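Local coordinates for protein single-stranded-DNA-specific exonuclease RecJ (Thermus thermophilus, PDB 2ZXR) that degrades single-stranded DNA exonucleolytically in the 5' to 3' direction, using divalent metal ions such as magnesium or manganese, at residues P500-V505 and R528-L533. Residues are numbered along the deposited sequence; the frame is centred on the assembly and turned at random.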
ATOM      1  N   PRO A 500     -16.160 -14.681  17.180  1.00 47.65           N
ATOM      2  CA  PRO A 500     -16.373 -14.470  18.612  1.00 47.06           C
ATOM      3  C   PRO A 500     -17.620 -13.601  18.797  1.00 46.65           C
ATOM      4  O   PRO A 500     -18.151 -13.048  17.826  1.00 46.35           O
ATOM      5  CB  PRO A 500     -15.077 -13.793  19.069  1.00 46.80           C
ATOM      6  CG  PRO A 500     -14.438 -13.285  17.795  1.00 47.36           C
ATOM      7  CD  PRO A 500     -14.793 -14.320  16.778  1.00 47.32           C
ATOM      8  N   PRO A 501     -18.120 -13.485  20.039  1.00 45.83           N
ATOM      9  CA  PRO A 501     -19.320 -12.667  20.270  1.00 44.83           C
ATOM     10  C   PRO A 501     -19.158 -11.213  19.824  1.00 43.76           C
ATOM     11  O   PRO A 501     -20.127 -10.543  19.453  1.00 43.44           O
ATOM     12  CB  PRO A 501     -19.562 -12.823  21.777  1.00 44.54           C
ATOM     13  CG  PRO A 501     -18.201 -13.157  22.325  1.00 44.96           C
ATOM     14  CD  PRO A 501     -17.618 -14.076  21.293  1.00 45.10           C
ATOM     15  N   GLU A 502     -17.925 -10.732  19.866  1.00 42.57           N
ATOM     16  CA  GLU A 502     -17.615  -9.382  19.440  1.00 41.94           C
ATOM     17  C   GLU A 502     -16.367  -9.422  18.579  1.00 40.65           C
ATOM     18  O   GLU A 502     -15.382 -10.096  18.919  1.00 40.40           O
ATOM     19  CB  GLU A 502     -17.356  -8.477  20.639  1.00 43.64           C
ATOM     20  CG  GLU A 502     -18.494  -7.536  20.988  1.00 46.75           C
ATOM     21  CD  GLU A 502     -17.990  -6.361  21.809  1.00 48.89           C
ATOM     22  OE1 GLU A 502     -18.801  -5.497  22.215  1.00 49.26           O
ATOM     23  OE2 GLU A 502     -16.758  -6.308  22.042  1.00 50.43           O
ATOM     24  N   VAL A 503     -16.395  -8.688  17.471  1.00 38.87           N
ATOM     25  CA  VAL A 503     -15.252  -8.650  16.568  1.00 37.08           C
ATOM     26  C   VAL A 503     -14.822  -7.243  16.180  1.00 36.30           C
ATOM     27  O   VAL A 503     -15.544  -6.258  16.369  1.00 36.58           O
ATOM     28  CB  VAL A 503     -15.545  -9.407  15.248  1.00 37.13           C
ATOM     29  CG1 VAL A 503     -15.824 -10.872  15.518  1.00 37.06           C
ATOM     30  CG2 VAL A 503     -16.726  -8.769  14.551  1.00 37.23           C
ATOM     31  N   GLU A 504     -13.620  -7.170  15.638  1.00 34.75           N
ATOM     32  CA  GLU A 504     -13.055  -5.932  15.134  1.00 33.96           C
ATOM     33  C   GLU A 504     -12.677  -6.300  13.706  1.00 31.94           C
ATOM     34  O   GLU A 504     -12.192  -7.396  13.468  1.00 31.97           O
ATOM     35  CB  GLU A 504     -11.800  -5.544  15.912  1.00 35.91           C
ATOM     36  CG  GLU A 504     -12.039  -4.429  16.870  1.00 37.80           C
ATOM     37  CD  GLU A 504     -10.817  -4.069  17.646  1.00 39.15           C
ATOM     38  OE1 GLU A 504     -10.834  -2.952  18.189  1.00 41.21           O
ATOM     39  OE2 GLU A 504      -9.856  -4.884  17.723  1.00 39.49           O
ATOM     40  N   VAL A 505     -12.906  -5.396  12.766  1.00 30.39           N
ATOM     41  CA  VAL A 505     -12.594  -5.666  11.364  1.00 27.96           C
ATOM     42  C   VAL A 505     -11.868  -4.509  10.710  1.00 26.21           C
ATOM     43  O   VAL A 505     -12.280  -3.359  10.874  1.00 24.91           O
ATOM     44  CB  VAL A 505     -13.867  -5.874  10.525  1.00 29.27           C
ATOM     45  CG1 VAL A 505     -13.476  -6.018   9.031  1.00 29.64           C
ATOM     46  CG2 VAL A 505     -14.634  -7.101  11.009  1.00 29.39           C
ATOM     47  N   ARG A 528     -10.663  -9.899  13.962  1.00 36.09           N
ATOM     48  CA  ARG A 528     -10.228 -10.439  15.247  1.00 37.06           C
ATOM     49  C   ARG A 528     -11.123 -10.110  16.448  1.00 38.40           C
ATOM     50  O   ARG A 528     -12.024  -9.273  16.377  1.00 38.30           O
ATOM     51  CB  ARG A 528      -8.829  -9.911  15.561  1.00 36.70           C
ATOM     52  CG  ARG A 528      -8.841  -8.421  15.894  1.00 36.91           C
ATOM     53  CD  ARG A 528      -7.469  -7.865  16.260  1.00 37.13           C
ATOM     54  NE  ARG A 528      -7.569  -6.489  16.753  1.00 37.53           N
ATOM     55  CZ  ARG A 528      -6.537  -5.768  17.187  1.00 37.43           C
ATOM     56  NH1 ARG A 528      -5.318  -6.287  17.189  1.00 38.83           N
ATOM     57  NH2 ARG A 528      -6.722  -4.528  17.616  1.00 37.61           N
ATOM     58  N   LYS A 529     -10.858 -10.787  17.558  1.00 39.33           N
ATOM     59  CA  LYS A 529     -11.568 -10.514  18.794  1.00 41.30           C
ATOM     60  C   LYS A 529     -10.885  -9.207  19.177  1.00 41.68           C
ATOM     61  O   LYS A 529      -9.678  -9.076  19.012  1.00 41.78           O
ATOM     62  CB  LYS A 529     -11.273 -11.602  19.828  1.00 42.23           C
ATOM     63  CG  LYS A 529     -11.617 -11.230  21.266  1.00 44.22           C
ATOM     64  CD  LYS A 529     -11.307 -12.389  22.221  1.00 45.25           C
ATOM     65  CE  LYS A 529     -11.649 -12.041  23.663  1.00 45.77           C
ATOM     66  NZ  LYS A 529     -10.954 -10.797  24.096  1.00 47.18           N
ATOM     67  N   PRO A 530     -11.641  -8.222  19.677  1.00 42.48           N
ATOM     68  CA  PRO A 530     -11.043  -6.932  20.054  1.00 43.23           C
ATOM     69  C   PRO A 530      -9.761  -7.071  20.867  1.00 44.00           C
ATOM     70  O   PRO A 530      -9.653  -7.941  21.716  1.00 43.88           O
ATOM     71  CB  PRO A 530     -12.167  -6.254  20.834  1.00 43.57           C
ATOM     72  CG  PRO A 530     -13.406  -6.817  20.173  1.00 43.09           C
ATOM     73  CD  PRO A 530     -13.063  -8.275  20.049  1.00 42.26           C
ATOM     74  N   GLU A 531      -8.783  -6.214  20.604  1.00 45.49           N
ATOM     75  CA  GLU A 531      -7.518  -6.276  21.326  1.00 46.83           C
ATOM     76  C   GLU A 531      -6.866  -4.909  21.433  1.00 47.05           C
ATOM     77  O   GLU A 531      -7.481  -3.877  21.146  1.00 47.18           O
ATOM     78  CB  GLU A 531      -6.548  -7.226  20.614  1.00 48.30           C
ATOM     79  CG  GLU A 531      -7.066  -8.656  20.496  1.00 51.53           C
ATOM     80  CD  GLU A 531      -6.210  -9.542  19.594  1.00 53.13           C
ATOM     81  OE1 GLU A 531      -6.638 -10.691  19.312  1.00 53.39           O
ATOM     82  OE2 GLU A 531      -5.118  -9.094  19.170  1.00 54.14           O
ATOM     83  N   ALA A 532      -5.605  -4.917  21.847  1.00 46.92           N
ATOM     84  CA  ALA A 532      -4.841  -3.690  21.975  1.00 46.39           C
ATOM     85  C   ALA A 532      -5.066  -2.954  20.667  1.00 45.53           C
ATOM     86  O   ALA A 532      -5.105  -3.578  19.599  1.00 45.42           O
ATOM     87  CB  ALA A 532      -3.349  -4.010  22.161  1.00 46.88           C
ATOM     88  N   LEU A 533      -5.228  -1.639  20.751  1.00 43.90           N
ATOM     89  CA  LEU A 533      -5.459  -0.821  19.571  1.00 41.88           C
ATOM     90  C   LEU A 533      -4.590   0.411  19.727  1.00 40.22           C
ATOM     91  O   LEU A 533      -4.810   1.199  20.629  1.00 39.33           O
ATOM     92  CB  LEU A 533      -6.933  -0.430  19.520  1.00 43.09           C
ATOM     93  CG  LEU A 533      -7.586  -0.165  18.164  1.00 44.07           C
ATOM     94  CD1 LEU A 533      -9.014   0.364  18.380  1.00 44.00           C
ATOM     95  CD2 LEU A 533      -6.745   0.828  17.380  1.00 44.72           C
TER
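Glu504 and Arg528 face each other as an antiparallel hydrogen-bonded pair, joining the start of strand 503-514 to the end of strand 517-528. Glu504 N gives a bond of 2.7 Å to Arg528 O, and Arg528 N returns one of 3.0 Å to Glu504 O. Residues 529-532 then leave the sheet of the OB domain as a loop. The two side chains lie side by side on one face, where Trp7 of strand 5-9 touches Glu504 and makes a cation-pi contact with Arg528. Both chains are extended beyond CG (Glu504 chi2 179°) and point the same way, bringing carboxylate and guanidinium level, their planes only 16° apart. A salt bridge joins them: Arg528 NE gives a hydrogen bond of 3.0 Å to Glu504 OE2, and Arg528 NH2 gives a second of 3.2 Å to the same oxygen. Glu531 N adds a weak bond of 3.3 Å to Glu504 OE2, and Glu531 CB sits over the centre of one guanidinium face. Glu531 OE2 is 3.4 Å from Arg528 NH1 but well out of the guanidinium plane, a link of charges alone. Pro530 crosses the Glu504 side chain obliquely, its CA 3.7 Å from Glu504 CD. Arg528 NH2 also bonds to Ala532 O, at 2.7 Å. Two guanidinium N-H groups and, weakly, one backbone N-H thus converge on one carboxylate oxygen. The arginine charge probably favours an ionised Glu504 despite its burial.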